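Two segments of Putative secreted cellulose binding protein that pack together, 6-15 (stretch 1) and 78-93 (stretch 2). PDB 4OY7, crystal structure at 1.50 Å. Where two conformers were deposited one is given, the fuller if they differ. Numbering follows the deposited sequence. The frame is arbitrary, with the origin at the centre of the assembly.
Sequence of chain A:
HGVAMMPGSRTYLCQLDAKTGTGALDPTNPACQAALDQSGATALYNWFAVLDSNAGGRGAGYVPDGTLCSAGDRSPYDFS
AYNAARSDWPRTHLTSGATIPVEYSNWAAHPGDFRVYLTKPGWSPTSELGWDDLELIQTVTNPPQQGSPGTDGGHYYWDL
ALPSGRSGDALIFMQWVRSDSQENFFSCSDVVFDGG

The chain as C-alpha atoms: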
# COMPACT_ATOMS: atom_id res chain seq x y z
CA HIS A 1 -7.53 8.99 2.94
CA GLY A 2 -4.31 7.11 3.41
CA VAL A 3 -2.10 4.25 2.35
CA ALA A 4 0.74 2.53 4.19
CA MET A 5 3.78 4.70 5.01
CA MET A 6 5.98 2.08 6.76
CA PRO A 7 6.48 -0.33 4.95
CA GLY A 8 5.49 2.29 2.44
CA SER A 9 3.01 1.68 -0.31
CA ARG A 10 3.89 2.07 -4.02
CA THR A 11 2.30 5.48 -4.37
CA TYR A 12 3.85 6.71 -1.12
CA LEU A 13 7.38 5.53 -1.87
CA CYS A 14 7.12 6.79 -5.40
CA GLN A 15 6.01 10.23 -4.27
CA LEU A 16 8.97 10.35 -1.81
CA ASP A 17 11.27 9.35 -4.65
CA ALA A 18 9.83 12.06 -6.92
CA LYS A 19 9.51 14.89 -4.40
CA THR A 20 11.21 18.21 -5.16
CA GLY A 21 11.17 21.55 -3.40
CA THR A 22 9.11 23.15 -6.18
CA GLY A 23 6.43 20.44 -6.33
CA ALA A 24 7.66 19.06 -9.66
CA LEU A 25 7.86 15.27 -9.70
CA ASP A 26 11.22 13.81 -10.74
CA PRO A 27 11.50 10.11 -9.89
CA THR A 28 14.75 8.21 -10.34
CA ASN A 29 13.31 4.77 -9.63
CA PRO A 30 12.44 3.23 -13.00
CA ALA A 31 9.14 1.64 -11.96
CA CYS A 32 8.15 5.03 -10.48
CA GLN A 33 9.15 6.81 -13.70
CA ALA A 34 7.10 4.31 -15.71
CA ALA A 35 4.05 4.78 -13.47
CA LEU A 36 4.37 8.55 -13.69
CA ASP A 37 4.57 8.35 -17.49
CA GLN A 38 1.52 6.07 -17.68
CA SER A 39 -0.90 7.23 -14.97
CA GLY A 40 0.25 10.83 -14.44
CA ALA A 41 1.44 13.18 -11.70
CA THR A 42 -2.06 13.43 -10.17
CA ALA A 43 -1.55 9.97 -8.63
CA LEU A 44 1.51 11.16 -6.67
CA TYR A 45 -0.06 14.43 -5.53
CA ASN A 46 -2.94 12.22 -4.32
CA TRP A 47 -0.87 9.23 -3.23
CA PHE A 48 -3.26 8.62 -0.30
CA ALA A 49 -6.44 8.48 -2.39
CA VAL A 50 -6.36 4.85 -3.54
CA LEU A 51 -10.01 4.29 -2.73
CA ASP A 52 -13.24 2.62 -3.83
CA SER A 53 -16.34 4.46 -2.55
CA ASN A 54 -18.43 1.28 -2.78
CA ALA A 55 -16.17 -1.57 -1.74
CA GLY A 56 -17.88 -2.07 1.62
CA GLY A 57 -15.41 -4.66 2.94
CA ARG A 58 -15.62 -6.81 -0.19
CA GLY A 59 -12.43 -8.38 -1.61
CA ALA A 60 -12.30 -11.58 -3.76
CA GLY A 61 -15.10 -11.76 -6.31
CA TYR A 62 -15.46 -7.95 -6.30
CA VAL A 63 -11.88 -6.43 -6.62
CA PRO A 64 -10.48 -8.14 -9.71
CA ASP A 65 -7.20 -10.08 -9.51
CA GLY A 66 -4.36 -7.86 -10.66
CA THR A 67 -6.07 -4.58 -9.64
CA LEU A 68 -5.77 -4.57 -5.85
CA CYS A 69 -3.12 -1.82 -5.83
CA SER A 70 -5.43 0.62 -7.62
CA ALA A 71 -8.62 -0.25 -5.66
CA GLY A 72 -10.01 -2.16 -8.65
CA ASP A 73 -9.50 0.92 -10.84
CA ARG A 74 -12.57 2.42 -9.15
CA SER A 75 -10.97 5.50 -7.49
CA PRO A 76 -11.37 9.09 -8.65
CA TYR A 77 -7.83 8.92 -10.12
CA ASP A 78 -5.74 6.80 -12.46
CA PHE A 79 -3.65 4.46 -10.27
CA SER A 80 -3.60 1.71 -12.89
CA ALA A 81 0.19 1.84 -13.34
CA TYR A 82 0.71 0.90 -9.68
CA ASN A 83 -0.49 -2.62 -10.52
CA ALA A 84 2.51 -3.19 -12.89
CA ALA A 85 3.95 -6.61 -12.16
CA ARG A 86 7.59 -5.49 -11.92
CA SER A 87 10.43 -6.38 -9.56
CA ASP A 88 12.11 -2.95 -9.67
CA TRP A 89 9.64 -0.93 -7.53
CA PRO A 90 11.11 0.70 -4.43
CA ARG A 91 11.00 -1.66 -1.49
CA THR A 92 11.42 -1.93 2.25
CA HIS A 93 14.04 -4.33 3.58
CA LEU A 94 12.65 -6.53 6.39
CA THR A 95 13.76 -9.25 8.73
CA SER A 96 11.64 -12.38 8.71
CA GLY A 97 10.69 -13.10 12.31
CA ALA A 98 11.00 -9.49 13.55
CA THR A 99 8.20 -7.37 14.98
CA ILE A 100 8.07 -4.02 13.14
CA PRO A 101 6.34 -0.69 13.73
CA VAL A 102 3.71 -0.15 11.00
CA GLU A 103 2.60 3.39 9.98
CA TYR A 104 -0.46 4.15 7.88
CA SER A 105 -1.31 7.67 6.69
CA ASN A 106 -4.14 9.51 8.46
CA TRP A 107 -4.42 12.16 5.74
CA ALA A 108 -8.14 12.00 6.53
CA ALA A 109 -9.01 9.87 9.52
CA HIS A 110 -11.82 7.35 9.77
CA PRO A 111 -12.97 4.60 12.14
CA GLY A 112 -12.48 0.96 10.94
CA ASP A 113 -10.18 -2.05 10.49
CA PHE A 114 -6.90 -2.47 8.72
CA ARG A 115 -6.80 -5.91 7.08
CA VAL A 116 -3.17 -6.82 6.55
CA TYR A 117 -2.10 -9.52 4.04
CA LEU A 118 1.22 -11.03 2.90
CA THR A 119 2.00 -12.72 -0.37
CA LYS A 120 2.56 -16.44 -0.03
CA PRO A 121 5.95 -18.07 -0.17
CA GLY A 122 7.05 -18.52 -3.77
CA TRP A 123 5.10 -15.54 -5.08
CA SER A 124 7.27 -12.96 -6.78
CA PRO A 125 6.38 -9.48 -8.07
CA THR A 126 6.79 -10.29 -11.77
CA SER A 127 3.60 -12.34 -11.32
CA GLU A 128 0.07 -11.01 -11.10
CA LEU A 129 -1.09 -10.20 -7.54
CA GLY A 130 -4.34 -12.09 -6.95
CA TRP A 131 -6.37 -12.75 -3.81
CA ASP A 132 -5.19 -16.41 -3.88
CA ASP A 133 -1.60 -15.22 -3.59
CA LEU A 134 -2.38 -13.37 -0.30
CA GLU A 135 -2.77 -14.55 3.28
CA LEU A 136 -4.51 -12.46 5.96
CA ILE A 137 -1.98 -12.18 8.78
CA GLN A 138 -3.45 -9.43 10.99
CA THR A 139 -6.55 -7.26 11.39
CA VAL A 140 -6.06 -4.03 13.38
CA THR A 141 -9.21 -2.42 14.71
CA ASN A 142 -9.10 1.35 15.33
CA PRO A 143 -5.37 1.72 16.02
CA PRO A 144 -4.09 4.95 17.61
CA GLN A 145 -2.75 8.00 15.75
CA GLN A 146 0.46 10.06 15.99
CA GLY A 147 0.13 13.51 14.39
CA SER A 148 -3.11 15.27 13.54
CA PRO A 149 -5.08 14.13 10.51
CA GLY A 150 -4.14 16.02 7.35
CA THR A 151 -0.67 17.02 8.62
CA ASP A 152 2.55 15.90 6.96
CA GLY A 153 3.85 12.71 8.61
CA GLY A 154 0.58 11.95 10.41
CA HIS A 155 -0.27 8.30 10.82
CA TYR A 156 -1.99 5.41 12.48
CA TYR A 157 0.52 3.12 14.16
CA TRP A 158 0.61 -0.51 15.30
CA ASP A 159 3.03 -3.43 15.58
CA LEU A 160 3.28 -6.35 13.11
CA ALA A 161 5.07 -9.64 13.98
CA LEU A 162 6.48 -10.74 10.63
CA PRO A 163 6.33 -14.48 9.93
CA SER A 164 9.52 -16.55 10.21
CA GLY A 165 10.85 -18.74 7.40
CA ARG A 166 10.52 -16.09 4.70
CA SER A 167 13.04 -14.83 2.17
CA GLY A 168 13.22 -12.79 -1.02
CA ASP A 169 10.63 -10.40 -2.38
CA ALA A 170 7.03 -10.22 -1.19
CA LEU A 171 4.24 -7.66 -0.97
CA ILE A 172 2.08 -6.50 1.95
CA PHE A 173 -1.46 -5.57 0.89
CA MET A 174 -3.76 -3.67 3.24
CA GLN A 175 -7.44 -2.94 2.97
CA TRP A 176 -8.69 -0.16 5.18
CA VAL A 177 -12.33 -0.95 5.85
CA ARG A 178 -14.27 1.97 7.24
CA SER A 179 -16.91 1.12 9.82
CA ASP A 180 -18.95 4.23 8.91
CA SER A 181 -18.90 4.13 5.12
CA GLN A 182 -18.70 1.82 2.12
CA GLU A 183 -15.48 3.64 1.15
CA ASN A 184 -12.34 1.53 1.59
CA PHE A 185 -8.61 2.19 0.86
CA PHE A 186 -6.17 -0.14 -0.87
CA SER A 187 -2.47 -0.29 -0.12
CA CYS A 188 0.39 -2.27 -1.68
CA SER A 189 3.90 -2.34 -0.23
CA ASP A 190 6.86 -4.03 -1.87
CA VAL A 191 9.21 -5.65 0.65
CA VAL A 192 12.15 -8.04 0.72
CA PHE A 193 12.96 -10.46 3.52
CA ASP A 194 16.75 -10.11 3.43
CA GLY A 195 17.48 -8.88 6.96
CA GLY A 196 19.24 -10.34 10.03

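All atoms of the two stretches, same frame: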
# COMPACT_ATOMS: atom_id res chain seq x y z
N MET A 6 4.87 2.90 6.27
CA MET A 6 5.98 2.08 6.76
C MET A 6 5.41 0.69 7.06
O MET A 6 4.56 0.59 7.95
CB MET A 6 6.54 2.66 8.07
CG MET A 6 7.45 3.87 7.91
SD MET A 6 8.61 4.14 9.29
CE MET A 6 9.56 2.63 9.21
N PRO A 7 5.77 -0.36 6.26
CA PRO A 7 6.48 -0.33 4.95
C PRO A 7 5.62 0.38 3.91
O PRO A 7 4.43 0.05 3.74
CB PRO A 7 6.62 -1.81 4.59
CG PRO A 7 5.49 -2.46 5.27
CD PRO A 7 5.33 -1.73 6.58
N GLY A 8 6.23 1.34 3.24
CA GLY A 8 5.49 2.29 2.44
C GLY A 8 4.89 1.66 1.23
O GLY A 8 5.46 0.75 0.64
N SER A 9 3.73 2.16 0.84
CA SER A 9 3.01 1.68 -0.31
C SER A 9 3.68 2.20 -1.59
O SER A 9 4.57 3.06 -1.53
CB SER A 9 1.56 2.16 -0.24
OG SER A 9 1.49 3.53 -0.59
N ARG A 10 3.28 1.65 -2.74
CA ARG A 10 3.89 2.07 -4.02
C ARG A 10 3.73 3.56 -4.29
O ARG A 10 4.69 4.25 -4.66
CB ARG A 10 3.32 1.27 -5.18
CG ARG A 10 3.77 -0.17 -5.17
CD ARG A 10 3.21 -1.02 -6.30
NE ARG A 10 3.90 -2.30 -6.28
CZ ARG A 10 3.61 -3.35 -7.03
NH1 ARG A 10 2.60 -3.29 -7.89
NH2 ARG A 10 4.33 -4.46 -6.90
N THR A 11 2.51 4.06 -4.13
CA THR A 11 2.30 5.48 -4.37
C THR A 11 3.06 6.37 -3.37
O THR A 11 3.55 7.43 -3.72
CB THR A 11 0.83 5.89 -4.39
OG1 THR A 11 0.19 5.53 -3.15
CG2 THR A 11 0.10 5.28 -5.60
N TYR A 12 3.16 5.93 -2.12
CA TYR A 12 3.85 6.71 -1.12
C TYR A 12 5.35 6.73 -1.37
O TYR A 12 5.96 7.76 -1.39
CB TYR A 12 3.53 6.20 0.29
CG TYR A 12 4.21 6.99 1.37
CD1 TYR A 12 3.90 8.33 1.59
CD2 TYR A 12 5.21 6.41 2.15
CE1 TYR A 12 4.53 9.07 2.59
CE2 TYR A 12 5.83 7.14 3.15
CZ TYR A 12 5.51 8.47 3.35
OH TYR A 12 6.18 9.18 4.36
N LEU A 13 5.94 5.57 -1.59
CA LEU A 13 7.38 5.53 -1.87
C LEU A 13 7.71 6.23 -3.17
O LEU A 13 8.76 6.83 -3.28
CB LEU A 13 7.91 4.11 -1.88
CG LEU A 13 7.89 3.36 -0.55
CD1 LEU A 13 8.54 2.00 -0.66
CD2 LEU A 13 8.53 4.16 0.58
N CYS A 14 6.83 6.13 -4.15
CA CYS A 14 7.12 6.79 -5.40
C CYS A 14 7.05 8.31 -5.26
O CYS A 14 7.88 9.04 -5.82
CB CYS A 14 6.24 6.28 -6.53
SG CYS A 14 6.79 4.68 -7.21
N GLN A 15 6.11 8.79 -4.47
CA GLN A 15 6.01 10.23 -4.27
C GLN A 15 7.21 10.75 -3.47
O GLN A 15 7.69 11.84 -3.74
CB GLN A 15 4.66 10.61 -3.69
CG GLN A 15 4.46 10.38 -2.21
CD GLN A 15 4.89 11.55 -1.34
OE1 GLN A 15 4.85 12.69 -1.76
NE2 GLN A 15 5.25 11.26 -0.10
N ASP A 78 -6.36 7.89 -11.73
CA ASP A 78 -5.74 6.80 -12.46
C ASP A 78 -4.57 6.30 -11.64
O ASP A 78 -3.57 6.99 -11.53
CB ASP A 78 -5.27 7.28 -13.83
CG ASP A 78 -4.63 6.17 -14.65
OD1 ASP A 78 -4.29 5.08 -14.12
OD2 ASP A 78 -4.44 6.39 -15.86
N PHE A 79 -4.73 5.13 -11.02
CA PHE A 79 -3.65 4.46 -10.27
C PHE A 79 -3.30 3.15 -10.94
O PHE A 79 -2.59 2.33 -10.37
CB PHE A 79 -4.10 4.15 -8.82
CG PHE A 79 -4.20 5.36 -7.94
CD1 PHE A 79 -3.07 6.10 -7.57
CD2 PHE A 79 -5.44 5.77 -7.46
CE1 PHE A 79 -3.19 7.22 -6.77
CE2 PHE A 79 -5.57 6.89 -6.67
CZ PHE A 79 -4.45 7.62 -6.31
N SER A 80 -3.74 2.99 -12.18
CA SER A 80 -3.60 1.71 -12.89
C SER A 80 -2.15 1.23 -13.00
O SER A 80 -1.88 0.03 -12.89
CB SER A 80 -4.27 1.79 -14.27
OG SER A 80 -4.24 0.54 -14.95
N ALA A 81 -1.23 2.17 -13.18
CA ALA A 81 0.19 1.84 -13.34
C ALA A 81 0.82 1.19 -12.11
O ALA A 81 1.82 0.49 -12.24
CB ALA A 81 1.02 3.06 -13.76
N TYR A 82 0.20 1.38 -10.96
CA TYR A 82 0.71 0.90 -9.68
C TYR A 82 0.37 -0.57 -9.50
O TYR A 82 0.83 -1.18 -8.56
CB TYR A 82 0.24 1.83 -8.52
CG TYR A 82 0.79 3.22 -8.74
CD1 TYR A 82 2.05 3.57 -8.30
CD2 TYR A 82 0.09 4.15 -9.51
CE1 TYR A 82 2.59 4.81 -8.55
CE2 TYR A 82 0.62 5.39 -9.78
CZ TYR A 82 1.88 5.73 -9.30
OH TYR A 82 2.47 6.95 -9.59
N ASN A 83 -0.39 -1.16 -10.42
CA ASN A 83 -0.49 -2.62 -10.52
C ASN A 83 0.62 -3.32 -11.33
O ASN A 83 0.67 -4.55 -11.32
CB ASN A 83 -1.86 -3.05 -11.11
CG ASN A 83 -3.00 -2.68 -10.20
OD1 ASN A 83 -3.01 -3.06 -9.00
ND2 ASN A 83 -3.94 -1.92 -10.73
N ALA A 84 1.49 -2.58 -12.02
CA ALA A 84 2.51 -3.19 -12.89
C ALA A 84 3.28 -4.27 -12.16
O ALA A 84 3.82 -4.05 -11.08
CB ALA A 84 3.45 -2.12 -13.44
N ALA A 85 3.31 -5.45 -12.76
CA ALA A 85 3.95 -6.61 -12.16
C ALA A 85 5.45 -6.58 -12.51
O ALA A 85 5.93 -7.25 -13.47
CB ALA A 85 3.30 -7.90 -12.67
N ARG A 86 6.17 -5.77 -11.73
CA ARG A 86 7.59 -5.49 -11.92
C ARG A 86 8.34 -5.76 -10.63
O ARG A 86 7.77 -5.61 -9.54
CB ARG A 86 7.78 -4.01 -12.25
CG ARG A 86 7.22 -3.55 -13.56
CD ARG A 86 7.30 -2.04 -13.70
NE ARG A 86 8.69 -1.65 -13.88
CZ ARG A 86 9.14 -0.92 -14.89
NH1 ARG A 86 8.33 -0.49 -15.85
NH2 ARG A 86 10.43 -0.62 -14.94
N SER A 87 9.61 -6.12 -10.75
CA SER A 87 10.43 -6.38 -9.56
C SER A 87 11.31 -5.21 -9.16
O SER A 87 12.08 -5.32 -8.19
CB SER A 87 11.30 -7.60 -9.84
OG SER A 87 12.24 -7.35 -10.86
N ASP A 88 11.21 -4.09 -9.87
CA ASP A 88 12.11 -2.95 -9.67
C ASP A 88 11.45 -1.77 -8.93
O ASP A 88 12.05 -0.70 -8.85
CB ASP A 88 12.81 -2.51 -10.98
CG ASP A 88 11.84 -2.10 -12.09
OD1 ASP A 88 10.61 -2.34 -11.96
OD2 ASP A 88 12.31 -1.46 -13.06
N TRP A 89 10.25 -1.95 -8.37
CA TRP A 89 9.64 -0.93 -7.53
C TRP A 89 10.53 -0.68 -6.30
O TRP A 89 11.33 -1.55 -5.93
CB TRP A 89 8.28 -1.39 -7.03
CG TRP A 89 7.16 -1.46 -8.02
CD1 TRP A 89 6.68 -2.58 -8.66
CD2 TRP A 89 6.34 -0.37 -8.46
NE1 TRP A 89 5.63 -2.24 -9.47
CE2 TRP A 89 5.41 -0.90 -9.39
CE3 TRP A 89 6.32 1.00 -8.19
CZ2 TRP A 89 4.42 -0.10 -10.00
CZ3 TRP A 89 5.36 1.78 -8.80
CH2 TRP A 89 4.43 1.24 -9.74
N PRO A 90 10.42 0.51 -5.69
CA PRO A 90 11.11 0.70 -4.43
C PRO A 90 10.61 -0.28 -3.40
O PRO A 90 9.47 -0.66 -3.46
CB PRO A 90 10.69 2.13 -4.02
CG PRO A 90 10.24 2.78 -5.26
CD PRO A 90 9.64 1.68 -6.09
N ARG A 91 11.45 -0.69 -2.46
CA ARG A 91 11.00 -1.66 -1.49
C ARG A 91 11.63 -1.43 -0.13
O ARG A 91 12.69 -0.83 -0.01
CB ARG A 91 11.27 -3.10 -1.94
CG ARG A 91 12.73 -3.54 -2.00
CD ARG A 91 12.92 -4.90 -2.71
NE ARG A 91 12.35 -4.80 -4.05
CZ ARG A 91 11.18 -5.29 -4.44
NH1 ARG A 91 10.73 -5.01 -5.65
NH2 ARG A 91 10.43 -6.06 -3.64
N THR A 92 10.96 -1.97 0.87
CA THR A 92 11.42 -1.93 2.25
C THR A 92 12.08 -3.27 2.60
O THR A 92 11.50 -4.33 2.38
CB THR A 92 10.25 -1.67 3.19
OG1 THR A 92 9.61 -0.44 2.82
CG2 THR A 92 10.75 -1.53 4.65
N HIS A 93 13.27 -3.16 3.18
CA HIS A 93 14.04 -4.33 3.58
C HIS A 93 13.62 -4.73 4.99
O HIS A 93 13.65 -3.91 5.91
CB HIS A 93 15.54 -4.00 3.49
CG HIS A 93 15.99 -3.75 2.08
ND1 HIS A 93 16.80 -4.63 1.40
CD2 HIS A 93 15.71 -2.74 1.22
CE1 HIS A 93 17.00 -4.17 0.17
NE2 HIS A 93 16.34 -3.04 0.04
O HOH W 1 7.45 -1.00 1.29
O HOH W 2 8.96 2.07 4.09
O HOH W 3 1.22 -5.62 -8.83

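The contact rests on the start of a helix and the loop before it, and a single extended arginine makes the largest contribution. Stretch 1 runs from a loop into a helix that begins at R10, with S9 at the N-cap: in its p rotamer, S9 OG reaches forward to accept from Y12 N at 3.3 Å. Stretch 2 wraps past this helix start, from the 3-10 segment 80-83 through a loop to the strand at T92. The CA atoms come closest at P7 and T92, R10 and Y82, and L13 and P90; 590 Å² is buried, and the cross-stretch hydrogen bond runs from a side chain to a backbone carbonyl, not between backbones.

R10 leaves the helix with chi1 m and then runs t, t, nearly straight, which carries its guanidinium out along stretch 2. There it lies flat on W89, centres 3.7 Å apart and planes 10° from each other. The cation sits over the five-membered ring, while R10 CD lies 3.8 Å from the centroid of the six-membered ring, so aliphatic and charged portions of one side chain share the indole face. Stacking leaves the guanidinium edge free for hydrogen bonding: R10 NH1 donates to Y82 O at 2.8 Å, and to water 3, which in turn donates to N83 O. The indole is fixed from its own side, since W89 NE1 donates to A84 O at 3.0 Å with an almost linear geometry. The indole is thus anchored by A84, just after the 3-10 segment that supplies the arginine's acceptor.

One residue on, T11 in the p rotamer places its methyl over the Y82 ring, T11 CG2 lying 3.7 Å from the ring centroid and 11° off the normal. The same T11 CG2 reaches F79 CD1 at 3.8 Å, while T11 OG1 is satisfied elsewhere in the structure. Y82, chi1 m, offers its face to T11 and its edge to R10 and C14.

C14, also m and covalently bonded elsewhere in the structure, lays its sulfur against the edges of both rings, with C14 SG 4.4 Å from Y82 CE1 and 3.6 Å from W89 CZ3; C14 SG also lies 4.3 Å from P90 CD. L13, m and t, extends L13 CD1 to P90 CB at 4.0 Å, a plain apolar contact.

At the loop end the chemistry turns to water. P7, after a cis peptide, sets P7 CB 3.7 Å from T92 OG1. That hydroxyl donates to water 1, which donates to G8 O, and accepts from water 2, which accepts from G8 N. One threonine, chi1 m, thereby serves both polar groups of a glycine backbone. An ideal CB on G8 would come within 2.7 Å of L13 CD2.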